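Local coordinates for TatD-related deoxyribonuclease (Thermotoga maritima, PDB 1J6O), which probably acts as a metal-dependent DNA nuclease of the TatD family, hydrolysing ester bonds from a site at the mouth of a TIM barrel, at residues M13-A18 and K231-V236; V45-N50 and I101-L106; V162-S167 and V210-C215; G186-Y191 and P216-Q221. One frame throughout, in Å; residues are numbered along the deposited sequence.

Contact 1: M13-A18 and K231-V236; sequences MVDTHA and KYLKYV
Leu-233 and Met-13 slide past each other in opposite directions at the closing seam of the TIM barrel, where the first strand (13-18) meets the start of helix 233-244, which follows the eighth strand in the chain. Leu-233 can be followed outward. Its CB lies 4.0 Å from SE of Met-13, a selenomethionine in the crystal. The bend of the Met-13 chain at chi3 (65°) brings CE against Leu-233, although the modelled approach to CG is too short for two carbons and is doubtful. At the tip the methyls part: CD2 rests on the first strand, 3.6 Å from Val-14 O and 3.9 Å from CB of Asp-15, while CD1 turns to the backbone of Glu-212. Met-13 also passes over the helix start, with SE 3.7 Å from N of Lys-234. No hydrogen bond links the two segments; the seam's polar ties run to strand 209-211 and beyond, where Thr-16 OG1 bonds Leu-211 O and Asp-15 OD2 bonds Thr-213 OG1. The other oxygen of Asp-15 closes an Asx turn: OD1 takes the backbone N-H of His-17 at 3.1 Å, from above the carboxylate plane.

Contact 2: V45-N50 and I101-L106; sequences VNVGVN and IGETGL
Val-47 sets CG1 anti to its backbone N (chi1 -166°), and this methyl is the branch that meets the 101-106 segment. It presses on the peptide between Gly-102 and Glu-103, lying 3.6 Å from Gly-102 O and a tight 3.2 Å from Glu-103 N, with CB of Glu-103 next at 3.9 Å. That peptide is cis, so its C=O and N-H face the same way, both toward 47-49. The N-H is taken up by Gly-48 O: Glu-103 N donates across 3.1 Å with an angle of 154° at the hydrogen, arriving nearly along the C=O axis. Gly-102 O, 3.6 Å from Gly-48 O, is a second acceptor beside the first and finds its donor in Ser-70 OG. The backbone angles of Gly-102 would drive any CB into the carbonyl oxygen of Ile-101, so glycine suits the corner. Strands 41-47 and 98-107 are not neighbours in the barrel; strand 67-71, which carries Ser-70, runs between them, and the contact spans it where the chains turn out of the sheet. Beyond CG the side chain of Glu-103 is extended; its OE1 lies 4.2 Å from CG1 of Val-49, and its carboxylate bonds His-17 NE2 through OE1 and, weakly, His-164 NE2 through OE2. The chemistry thus divides: a backbone bond and a valine methyl fix the root of Glu-103, while both carboxylate oxygens are left to the histidines and, as predicted, to a divalent metal.

Contact 3: V162-S167 and V210-C215; sequences VIHAFS and VLETDC
His-164 and Glu-212 bring ring and carboxylate nearly into one plane, 14° apart, although chi1 of His-164 (113°) is almost eclipsed. ND1 donates to OE2 across a short 2.6 Å, the oxygen lying in the ring plane and using its syn lone pair. The same carboxylate grips the next residue as well: Ala-165 N donates to OE1 at 2.8 Å, from above the carboxylate plane, and CB of Ala-165 packs 3.7 Å from OE2. Glu-212 reaches both through a chain that is extended beyond CG. Two bonds to two different oxygens, one from a ring and one from a backbone N-H, therefore fix the rotation of both groups. An alanine in place of Glu-212 would probably leave ND1 of His-164 and the N-H of Ala-165 without their acceptors, and the ring more able to turn. At the ring's edge, CE1 of His-164 faces OD2 of Asp-214 at 3.8 Å, with that carboxylate steeply turned against the ring; OD1 of Asp-214 bonds His-19 NE2. Deeper in the barrel, Val-162 and Val-210 meet tip to tip, CG1 to CG2 at 3.7 Å, joining strands 161-163 and 209-211, between which strand 181-185 runs in the sheet. The other ring nitrogen of His-164, NE2, makes a weak bond to Glu-103 OE2. Glu-212 is thus a second-shell residue that positions His-164, one of the predicted ligands, with Asp-214, of a two-metal site at the C-terminal mouth of a TIM barrel.

Contact 4: G186-Y191 and P216-Q221; sequences GGPVTY and PFLPPQ
Thr-190 OG1 receives the backbone N-H of Gln-221 at 2.8 Å in an almost straight bond (178°) and itself donates to Gly-187 O. That carbonyl also accepts from Thr-190 N, which closes the 3-10 turn 187-190. Tyr-191 makes the second link, its OH donating to Pro-219 O at 2.7 Å with the donor tilted slightly from the carbonyl plane. A water completes the set, accepting from Gly-187 N and donating to Leu-218 O, each at 2.7 Å. The chains run so close here that CA of Gly-187 makes a C-H...O contact of 3.5 Å with Leu-218 O, and any CB on Gly-187 would collide with that oxygen. The Tyr-191 ring lies with one face over Pro-188, whose CA is 3.4 Å above the ring centre, while its edge meets Pro-219 O; OE1 of Gln-221 comes 3.5 Å from CD1, with ring and amide planes steeply inclined. A phenylalanine in place of Tyr-191 would lack the hydroxyl and would probably leave Pro-219 O without this donor. Farther out, Pro-188 CG and Leu-218 CD1 touch at 4.1 Å, and Thr-190 lies side by side with Pro-220. The contact joins the loops after the seventh and eighth strands of the TIM barrel, and Leu-218 brings it beside Asp-214 at the rim of the predicted metal site.

Overall arrangement
The four contacts belong to one parallel eight-stranded barrel: contacts 2, 3 and 4 reach loops at the C-terminal strand ends, and contact 1 packs the first strand against the helix after the eighth. Along the chain contact 1 encloses the others. Contact 2 closes before contacts 3 and 4 open; these two interlock, their segments alternating. The centres of contacts 1 and 3 are about 9 Å apart and those of contacts 3 and 4 about 10 Å, whereas contacts 2 and 4, about 19 Å apart between centres, do not touch. Neighbouring strands 13-18 and 41-47 tie contact 1 to contact 2. Residues distant in sequence, His-17, Glu-103, His-164 and Asp-214, converge on the predicted metal site.

Contact 1: M13-A18 and K231-V236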
loop_
_atom_site.group_PDB
_atom_site.type_symbol
_atom_site.label_atom_id
_atom_site.label_comp_id
_atom_site.label_asym_id
_atom_site.label_seq_id
_atom_site.Cartn_x
_atom_site.Cartn_y
_atom_site.Cartn_z
HETATM N N MSE A 13 5.281 -14.407 0.384
HETATM C CA MSE A 13 4.304 -13.339 0.212
HETATM C C MSE A 13 4.904 -12.055 0.741
HETATM O O MSE A 13 5.749 -12.077 1.632
HETATM C CB MSE A 13 3.035 -13.648 0.992
HETATM C CG MSE A 13 2.447 -15.003 0.642
HETATM SE SE MSE A 13 0.951 -15.242 1.813
HETATM C CE MSE A 13 -0.043 -13.807 1.073
ATOM N N VAL A 14 4.456 -10.929 0.196
ATOM C CA VAL A 14 4.950 -9.626 0.638
ATOM C C VAL A 14 3.737 -8.781 0.997
ATOM O O VAL A 14 2.764 -8.749 0.232
ATOM C CB VAL A 14 5.714 -8.879 -0.477
ATOM C CG1 VAL A 14 6.025 -7.429 -0.012
ATOM C CG2 VAL A 14 7.015 -9.634 -0.805
ATOM N N ASP A 15 3.747 -8.153 2.170
ATOM C CA ASP A 15 2.597 -7.305 2.549
ATOM C C ASP A 15 3.050 -5.899 2.181
ATOM O O ASP A 15 3.895 -5.321 2.873
ATOM C CB ASP A 15 2.334 -7.342 4.057
ATOM C CG ASP A 15 1.076 -6.572 4.450
ATOM O OD1 ASP A 15 0.540 -5.789 3.619
ATOM O OD2 ASP A 15 0.643 -6.751 5.608
ATOM N N THR A 16 2.482 -5.329 1.124
ATOM C CA THR A 16 2.881 -3.973 0.701
ATOM C C THR A 16 2.189 -2.811 1.409
ATOM O O THR A 16 2.399 -1.643 1.043
ATOM C CB THR A 16 2.692 -3.782 -0.830
ATOM O OG1 THR A 16 1.310 -3.970 -1.149
ATOM C CG2 THR A 16 3.527 -4.787 -1.625
ATOM N N HIS A 17 1.374 -3.102 2.423
ATOM C CA HIS A 17 0.704 -2.019 3.118
ATOM C C HIS A 17 0.346 -2.442 4.526
ATOM O O HIS A 17 -0.741 -2.979 4.755
ATOM C CB HIS A 17 -0.576 -1.609 2.355
ATOM C CG HIS A 17 -1.013 -0.200 2.611
ATOM N ND1 HIS A 17 -0.720 0.835 1.746
ATOM C CD2 HIS A 17 -1.720 0.350 3.627
ATOM C CE1 HIS A 17 -1.236 1.961 2.218
ATOM N NE2 HIS A 17 -1.848 1.693 3.356
ATOM N N ALA A 18 1.238 -2.192 5.480
ATOM C CA ALA A 18 0.959 -2.569 6.860
ATOM C C ALA A 18 1.085 -1.349 7.811
ATOM O O ALA A 18 1.713 -0.366 7.451
ATOM C CB ALA A 18 1.942 -3.612 7.267
ATOM N N LYS A 231 0.262 -12.488 8.485
ATOM C CA LYS A 231 0.092 -13.911 8.190
ATOM C C LYS A 231 -1.266 -14.280 7.594
ATOM O O LYS A 231 -1.417 -15.372 7.044
ATOM C CB LYS A 231 0.340 -14.750 9.439
ATOM C CG LYS A 231 -0.759 -14.651 10.463
ATOM C CD LYS A 231 -0.432 -15.498 11.678
ATOM C CE LYS A 231 -1.536 -15.377 12.707
ATOM N NZ LYS A 231 -1.182 -16.103 13.961
ATOM N N TYR A 232 -2.258 -13.396 7.697
ATOM C CA TYR A 232 -3.562 -13.711 7.138
ATOM C C TYR A 232 -3.558 -13.455 5.654
ATOM O O TYR A 232 -4.567 -13.646 4.990
ATOM C CB TYR A 232 -4.678 -12.877 7.758
ATOM C CG TYR A 232 -4.930 -13.151 9.224
ATOM C CD1 TYR A 232 -4.562 -14.373 9.807
ATOM C CD2 TYR A 232 -5.556 -12.202 10.020
ATOM C CE1 TYR A 232 -4.820 -14.625 11.154
ATOM C CE2 TYR A 232 -5.815 -12.441 11.359
ATOM C CZ TYR A 232 -5.449 -13.651 11.920
ATOM O OH TYR A 232 -5.725 -13.895 13.245
ATOM N N LEU A 233 -2.422 -13.012 5.128
ATOM C CA LEU A 233 -2.323 -12.739 3.710
ATOM C C LEU A 233 -2.556 -14.034 2.913
ATOM O O LEU A 233 -2.964 -13.984 1.749
ATOM C CB LEU A 233 -0.940 -12.158 3.418
ATOM C CG LEU A 233 -0.760 -11.173 2.279
ATOM C CD1 LEU A 233 -1.913 -10.181 2.214
ATOM C CD2 LEU A 233 0.602 -10.496 2.456
ATOM N N LYS A 234 -2.299 -15.187 3.538
ATOM C CA LYS A 234 -2.494 -16.465 2.840
ATOM C C LYS A 234 -3.892 -16.659 2.242
ATOM O O LYS A 234 -4.040 -17.291 1.200
ATOM C CB LYS A 234 -2.181 -17.639 3.775
ATOM C CG LYS A 234 -3.090 -17.728 4.970
ATOM C CD LYS A 234 -2.474 -18.595 6.074
ATOM C CE LYS A 234 -2.569 -20.070 5.780
ATOM N NZ LYS A 234 -1.782 -20.450 4.581
ATOM N N TYR A 235 -4.908 -16.137 2.914
ATOM C CA TYR A 235 -6.284 -16.247 2.464
ATOM C C TYR A 235 -6.522 -15.401 1.248
ATOM O O TYR A 235 -7.361 -15.754 0.405
ATOM C CB TYR A 235 -7.240 -15.842 3.601
ATOM C CG TYR A 235 -7.073 -16.746 4.804
ATOM C CD1 TYR A 235 -7.508 -18.067 4.771
ATOM C CD2 TYR A 235 -6.389 -16.308 5.934
ATOM C CE1 TYR A 235 -7.252 -18.938 5.836
ATOM C CE2 TYR A 235 -6.129 -17.159 6.992
ATOM C CZ TYR A 235 -6.556 -18.471 6.938
ATOM O OH TYR A 235 -6.248 -19.301 7.989
ATOM N N VAL A 236 -5.785 -14.290 1.151
ATOM C CA VAL A 236 -5.925 -13.390 0.007
ATOM C C VAL A 236 -5.337 -14.098 -1.210
ATOM O O VAL A 236 -5.907 -14.050 -2.305
ATOM C CB VAL A 236 -5.180 -12.035 0.260
ATOM C CG1 VAL A 236 -5.177 -11.160 -1.014
ATOM C CG2 VAL A 236 -5.899 -11.289 1.404
#

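Contact 2: V45-N50 and I101-L106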
loop_
_atom_site.group_PDB
_atom_site.type_symbol
_atom_site.label_atom_id
_atom_site.label_comp_id
_atom_site.label_asym_id
_atom_site.label_seq_id
_atom_site.Cartn_x
_atom_site.Cartn_y
_atom_site.Cartn_z
ATOM N N VAL A 45 5.876 -3.559 3.810
ATOM C CA VAL A 45 6.132 -2.140 3.629
ATOM C C VAL A 45 5.202 -1.522 4.680
ATOM O O VAL A 45 3.980 -1.615 4.548
ATOM C CB VAL A 45 5.724 -1.639 2.257
ATOM C CG1 VAL A 45 5.913 -0.093 2.220
ATOM C CG2 VAL A 45 6.569 -2.328 1.163
ATOM N N ASN A 46 5.795 -0.946 5.727
ATOM C CA ASN A 46 5.034 -0.331 6.823
ATOM C C ASN A 46 4.816 1.139 6.490
ATOM O O ASN A 46 5.749 1.904 6.351
ATOM C CB ASN A 46 5.796 -0.522 8.120
ATOM C CG ASN A 46 4.893 -0.524 9.290
ATOM O OD1 ASN A 46 4.119 -1.471 9.495
ATOM N ND2 ASN A 46 4.952 0.541 10.067
ATOM N N VAL A 47 3.548 1.511 6.444
ATOM C CA VAL A 47 3.109 2.842 6.087
ATOM C C VAL A 47 2.669 3.850 7.138
ATOM O O VAL A 47 1.812 3.547 7.958
ATOM C CB VAL A 47 1.925 2.666 5.086
ATOM C CG1 VAL A 47 1.628 3.962 4.394
ATOM C CG2 VAL A 47 2.274 1.578 4.036
ATOM N N GLY A 48 3.186 5.067 7.023
ATOM C CA GLY A 48 2.824 6.133 7.967
ATOM C C GLY A 48 1.621 6.913 7.470
ATOM O O GLY A 48 1.339 6.885 6.263
ATOM N N VAL A 49 0.877 7.578 8.369
ATOM C CA VAL A 49 -0.297 8.345 7.910
ATOM C C VAL A 49 -0.243 9.864 8.182
ATOM O O VAL A 49 -1.159 10.607 7.805
ATOM C CB VAL A 49 -1.638 7.752 8.447
ATOM C CG1 VAL A 49 -1.807 6.313 7.887
ATOM C CG2 VAL A 49 -1.668 7.736 9.977
ATOM N N ASN A 50 0.831 10.314 8.830
ATOM C CA ASN A 50 1.020 11.730 9.123
ATOM C C ASN A 50 2.450 11.870 9.604
ATOM O O ASN A 50 3.180 10.885 9.653
ATOM C CB ASN A 50 -0.005 12.281 10.133
ATOM C CG ASN A 50 0.018 11.570 11.475
ATOM O OD1 ASN A 50 1.062 11.408 12.096
ATOM N ND2 ASN A 50 -1.156 11.177 11.936
ATOM N N ILE A 101 6.748 6.975 -0.699
ATOM C CA ILE A 101 6.093 8.157 -0.158
ATOM C C ILE A 101 4.611 7.788 -0.153
ATOM O O ILE A 101 4.045 7.395 -1.192
ATOM C CB ILE A 101 6.285 9.441 -1.042
ATOM C CG1 ILE A 101 7.741 9.911 -1.006
ATOM C CG2 ILE A 101 5.387 10.592 -0.485
ATOM C CD1 ILE A 101 8.246 10.311 0.373
ATOM N N GLY A 102 3.999 7.895 1.028
ATOM C CA GLY A 102 2.589 7.585 1.219
ATOM C C GLY A 102 2.456 7.107 2.663
ATOM O O GLY A 102 3.470 6.846 3.312
ATOM N N GLU A 103 1.249 6.889 3.158
ATOM C CA GLU A 103 -0.002 7.044 2.428
ATOM C C GLU A 103 -0.364 8.468 2.006
ATOM O O GLU A 103 -0.228 9.418 2.780
ATOM C CB GLU A 103 -1.124 6.445 3.297
ATOM C CG GLU A 103 -2.214 5.780 2.507
ATOM C CD GLU A 103 -3.121 4.908 3.361
ATOM O OE1 GLU A 103 -2.638 4.234 4.305
ATOM O OE2 GLU A 103 -4.332 4.895 3.065
ATOM N N THR A 104 -0.757 8.617 0.748
ATOM C CA THR A 104 -1.146 9.933 0.231
ATOM C C THR A 104 -2.228 9.703 -0.817
ATOM O O THR A 104 -2.288 8.644 -1.437
ATOM C CB THR A 104 0.064 10.709 -0.380
ATOM O OG1 THR A 104 -0.375 12.009 -0.807
ATOM C CG2 THR A 104 0.662 9.972 -1.545
ATOM N N GLY A 105 -3.119 10.671 -0.995
ATOM C CA GLY A 105 -4.157 10.477 -1.985
ATOM C C GLY A 105 -5.364 11.332 -1.699
ATOM O O GLY A 105 -5.233 12.433 -1.152
ATOM N N LEU A 106 -6.534 10.805 -2.048
ATOM C CA LEU A 106 -7.799 11.501 -1.856
ATOM C C LEU A 106 -8.869 10.573 -1.312
ATOM O O LEU A 106 -8.968 9.411 -1.726
ATOM C CB LEU A 106 -8.318 12.013 -3.209
ATOM C CG LEU A 106 -7.434 12.876 -4.087
ATOM C CD1 LEU A 106 -8.157 13.156 -5.418
ATOM C CD2 LEU A 106 -7.119 14.173 -3.334
#

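Contact 3: V162-S167 and V210-C215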
loop_
_atom_site.group_PDB
_atom_site.type_symbol
_atom_site.label_atom_id
_atom_site.label_comp_id
_atom_site.label_asym_id
_atom_site.label_seq_id
_atom_site.Cartn_x
_atom_site.Cartn_y
_atom_site.Cartn_z
ATOM N N VAL A 162 1.899 2.055 -6.282
ATOM C CA VAL A 162 0.728 1.229 -6.114
ATOM C C VAL A 162 -0.485 2.002 -5.664
ATOM O O VAL A 162 -0.365 2.918 -4.845
ATOM C CB VAL A 162 0.996 0.192 -5.005
ATOM C CG1 VAL A 162 -0.126 -0.779 -4.923
ATOM C CG2 VAL A 162 2.365 -0.510 -5.247
ATOM N N ILE A 163 -1.650 1.627 -6.183
ATOM C CA ILE A 163 -2.913 2.264 -5.794
ATOM C C ILE A 163 -3.329 1.173 -4.809
ATOM O O ILE A 163 -3.800 0.087 -5.187
ATOM C CB ILE A 163 -3.927 2.342 -6.936
ATOM C CG1 ILE A 163 -3.317 3.128 -8.104
ATOM C CG2 ILE A 163 -5.215 3.006 -6.431
ATOM C CD1 ILE A 163 -2.821 4.533 -7.708
ATOM N N HIS A 164 -3.149 1.450 -3.532
ATOM C CA HIS A 164 -3.483 0.467 -2.522
ATOM C C HIS A 164 -4.974 0.219 -2.292
ATOM O O HIS A 164 -5.798 1.100 -2.521
ATOM C CB HIS A 164 -2.722 0.858 -1.247
ATOM C CG HIS A 164 -3.583 1.291 -0.112
ATOM N ND1 HIS A 164 -4.062 0.411 0.837
ATOM C CD2 HIS A 164 -4.024 2.518 0.254
ATOM C CE1 HIS A 164 -4.762 1.079 1.735
ATOM N NE2 HIS A 164 -4.752 2.357 1.404
ATOM N N ALA A 165 -5.309 -0.995 -1.868
ATOM C CA ALA A 165 -6.712 -1.379 -1.605
ATOM C C ALA A 165 -7.588 -0.889 -2.754
ATOM O O ALA A 165 -8.644 -0.262 -2.534
ATOM C CB ALA A 165 -7.190 -0.762 -0.281
ATOM N N PHE A 166 -7.149 -1.184 -3.973
ATOM C CA PHE A 166 -7.882 -0.768 -5.173
ATOM C C PHE A 166 -9.359 -1.128 -5.018
ATOM O O PHE A 166 -9.703 -2.288 -4.784
ATOM C CB PHE A 166 -7.324 -1.444 -6.427
ATOM C CG PHE A 166 -8.041 -1.037 -7.671
ATOM C CD1 PHE A 166 -7.812 0.211 -8.232
ATOM C CD2 PHE A 166 -8.984 -1.873 -8.249
ATOM C CE1 PHE A 166 -8.516 0.627 -9.362
ATOM C CE2 PHE A 166 -9.694 -1.456 -9.381
ATOM C CZ PHE A 166 -9.454 -0.213 -9.927
ATOM N N SER A 167 -10.218 -0.132 -5.191
ATOM C CA SER A 167 -11.644 -0.348 -5.044
ATOM C C SER A 167 -12.564 0.132 -6.155
ATOM O O SER A 167 -13.721 0.485 -5.889
ATOM C CB SER A 167 -12.094 0.288 -3.729
ATOM O OG SER A 167 -11.739 1.672 -3.700
ATOM N N VAL A 210 -0.256 -6.478 -6.366
ATOM C CA VAL A 210 0.621 -6.787 -5.251
ATOM C C VAL A 210 -0.368 -7.071 -4.125
ATOM O O VAL A 210 -1.539 -6.671 -4.205
ATOM C CB VAL A 210 1.554 -5.652 -4.825
ATOM C CG1 VAL A 210 2.699 -5.539 -5.820
ATOM C CG2 VAL A 210 0.753 -4.348 -4.658
ATOM N N LEU A 211 0.078 -7.789 -3.102
ATOM C CA LEU A 211 -0.801 -8.117 -1.979
ATOM C C LEU A 211 -0.626 -7.118 -0.851
ATOM O O LEU A 211 0.402 -6.427 -0.757
ATOM C CB LEU A 211 -0.431 -9.482 -1.408
ATOM C CG LEU A 211 -0.243 -10.647 -2.372
ATOM C CD1 LEU A 211 0.486 -11.771 -1.631
ATOM C CD2 LEU A 211 -1.607 -11.122 -2.890
ATOM N N GLU A 212 -1.636 -7.025 0.003
ATOM C CA GLU A 212 -1.535 -6.119 1.124
ATOM C C GLU A 212 -2.574 -6.542 2.152
ATOM O O GLU A 212 -3.521 -7.274 1.827
ATOM C CB GLU A 212 -1.811 -4.684 0.693
ATOM C CG GLU A 212 -3.300 -4.374 0.478
ATOM C CD GLU A 212 -3.513 -2.910 0.164
ATOM O OE1 GLU A 212 -3.173 -2.525 -0.965
ATOM O OE2 GLU A 212 -3.982 -2.145 1.054
ATOM N N THR A 213 -2.363 -6.132 3.401
ATOM C CA THR A 213 -3.311 -6.458 4.449
ATOM C C THR A 213 -3.947 -5.173 4.960
ATOM O O THR A 213 -5.110 -5.177 5.352
ATOM C CB THR A 213 -2.661 -7.078 5.718
ATOM O OG1 THR A 213 -1.685 -6.158 6.248
ATOM C CG2 THR A 213 -2.023 -8.419 5.419
ATOM N N ASP A 214 -3.195 -4.074 4.933
ATOM C CA ASP A 214 -3.671 -2.800 5.438
ATOM C C ASP A 214 -3.919 -3.067 6.949
ATOM O O ASP A 214 -4.741 -2.406 7.593
ATOM C CB ASP A 214 -4.970 -2.349 4.746
ATOM C CG ASP A 214 -5.269 -0.866 4.980
ATOM O OD1 ASP A 214 -4.343 -0.102 5.377
ATOM O OD2 ASP A 214 -6.436 -0.460 4.752
ATOM N N CYS A 215 -3.196 -4.037 7.524
ATOM C CA CYS A 215 -3.385 -4.347 8.955
ATOM C C CYS A 215 -3.179 -3.076 9.802
ATOM O O CYS A 215 -2.294 -2.272 9.510
ATOM C CB CYS A 215 -2.433 -5.470 9.392
ATOM S SG CYS A 215 -0.658 -5.113 9.298
#

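Contact 4: G186-Y191 and P216-Q221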
loop_
_atom_site.group_PDB
_atom_site.type_symbol
_atom_site.label_atom_id
_atom_site.label_comp_id
_atom_site.label_asym_id
_atom_site.label_seq_id
_atom_site.Cartn_x
_atom_site.Cartn_y
_atom_site.Cartn_z
ATOM N N GLY A 186 -6.230 -6.771 -1.158
ATOM C CA GLY A 186 -6.150 -7.259 0.196
ATOM C C GLY A 186 -7.332 -8.086 0.657
ATOM O O GLY A 186 -8.004 -8.751 -0.143
ATOM N N GLY A 187 -7.572 -8.018 1.964
ATOM C CA GLY A 187 -8.656 -8.745 2.616
ATOM C C GLY A 187 -10.007 -8.802 1.917
ATOM O O GLY A 187 -10.560 -9.902 1.761
ATOM N N PRO A 188 -10.558 -7.663 1.480
ATOM C CA PRO A 188 -11.863 -7.587 0.800
ATOM C C PRO A 188 -12.060 -8.508 -0.410
ATOM O O PRO A 188 -13.190 -8.830 -0.775
ATOM C CB PRO A 188 -11.978 -6.115 0.421
ATOM C CG PRO A 188 -11.171 -5.415 1.586
ATOM C CD PRO A 188 -9.969 -6.318 1.672
ATOM N N VAL A 189 -10.976 -8.916 -1.052
ATOM C CA VAL A 189 -11.090 -9.802 -2.213
ATOM C C VAL A 189 -11.736 -11.153 -1.813
ATOM O O VAL A 189 -12.309 -11.879 -2.664
ATOM C CB VAL A 189 -9.690 -10.034 -2.847
ATOM C CG1 VAL A 189 -8.911 -11.092 -2.064
ATOM C CG2 VAL A 189 -9.850 -10.438 -4.353
ATOM N N THR A 190 -11.651 -11.486 -0.526
ATOM C CA THR A 190 -12.214 -12.734 -0.014
ATOM C C THR A 190 -13.667 -12.616 0.459
ATOM O O THR A 190 -14.272 -13.631 0.809
ATOM C CB THR A 190 -11.464 -13.269 1.214
ATOM O OG1 THR A 190 -11.679 -12.377 2.309
ATOM C CG2 THR A 190 -9.968 -13.426 0.946
ATOM N N TYR A 191 -14.206 -11.403 0.485
ATOM C CA TYR A 191 -15.583 -11.186 0.938
ATOM C C TYR A 191 -16.606 -11.728 -0.050
ATOM O O TYR A 191 -16.593 -11.373 -1.214
ATOM C CB TYR A 191 -15.839 -9.695 1.182
ATOM C CG TYR A 191 -14.942 -9.080 2.245
ATOM C CD1 TYR A 191 -14.105 -9.875 3.036
ATOM C CD2 TYR A 191 -14.947 -7.700 2.461
ATOM C CE1 TYR A 191 -13.288 -9.300 4.025
ATOM C CE2 TYR A 191 -14.145 -7.121 3.426
ATOM C CZ TYR A 191 -13.322 -7.917 4.203
ATOM O OH TYR A 191 -12.535 -7.322 5.167
ATOM N N PRO A 216 -3.909 -2.938 10.923
ATOM C CA PRO A 216 -4.902 -3.889 11.456
ATOM C C PRO A 216 -6.268 -3.914 10.789
ATOM O O PRO A 216 -7.149 -4.661 11.213
ATOM C CB PRO A 216 -5.024 -3.448 12.904
ATOM C CG PRO A 216 -5.035 -1.907 12.743
ATOM C CD PRO A 216 -3.845 -1.717 11.758
ATOM N N PHE A 217 -6.458 -3.117 9.755
ATOM C CA PHE A 217 -7.754 -3.072 9.081
ATOM C C PHE A 217 -8.103 -4.189 8.064
ATOM O O PHE A 217 -7.225 -4.941 7.644
ATOM C CB PHE A 217 -7.901 -1.764 8.297
ATOM C CG PHE A 217 -7.496 -0.522 9.036
ATOM C CD1 PHE A 217 -8.058 -0.194 10.258
ATOM C CD2 PHE A 217 -6.503 0.300 8.496
ATOM C CE1 PHE A 217 -7.632 0.950 10.963
ATOM C CE2 PHE A 217 -6.076 1.424 9.176
ATOM C CZ PHE A 217 -6.637 1.755 10.416
ATOM N N LEU A 218 -9.396 -4.276 7.748
ATOM C CA LEU A 218 -9.924 -5.218 6.775
ATOM C C LEU A 218 -9.382 -6.634 6.696
ATOM O O LEU A 218 -8.728 -7.023 5.704
ATOM C CB LEU A 218 -9.731 -4.579 5.408
ATOM C CG LEU A 218 -10.208 -3.133 5.281
ATOM C CD1 LEU A 218 -9.644 -2.469 3.999
ATOM C CD2 LEU A 218 -11.718 -3.141 5.249
ATOM N N PRO A 219 -9.675 -7.454 7.699
ATOM C CA PRO A 219 -9.227 -8.843 7.793
ATOM C C PRO A 219 -9.920 -9.673 6.721
ATOM O O PRO A 219 -10.983 -9.275 6.243
ATOM C CB PRO A 219 -9.649 -9.212 9.191
ATOM C CG PRO A 219 -10.937 -8.362 9.420
ATOM C CD PRO A 219 -10.468 -7.049 8.873
ATOM N N PRO A 220 -9.286 -10.777 6.266
ATOM C CA PRO A 220 -9.957 -11.586 5.242
ATOM C C PRO A 220 -11.127 -12.331 5.887
ATOM O O PRO A 220 -11.171 -12.494 7.117
ATOM C CB PRO A 220 -8.853 -12.521 4.721
ATOM C CG PRO A 220 -7.885 -12.601 5.838
ATOM C CD PRO A 220 -7.885 -11.208 6.449
ATOM N N GLN A 221 -12.056 -12.776 5.044
ATOM C CA GLN A 221 -13.267 -13.494 5.462
ATOM C C GLN A 221 -13.264 -14.385 6.695
ATOM O O GLN A 221 -14.085 -14.193 7.605
ATOM C CB GLN A 221 -13.824 -14.297 4.295
ATOM C CG GLN A 221 -15.257 -14.733 4.523
ATOM C CD GLN A 221 -16.158 -13.578 4.913
ATOM O OE1 GLN A 221 -15.890 -12.426 4.584
ATOM N NE2 GLN A 221 -17.249 -13.888 5.601
HETATM O O HOH W 1 -6.951 -6.180 3.905
#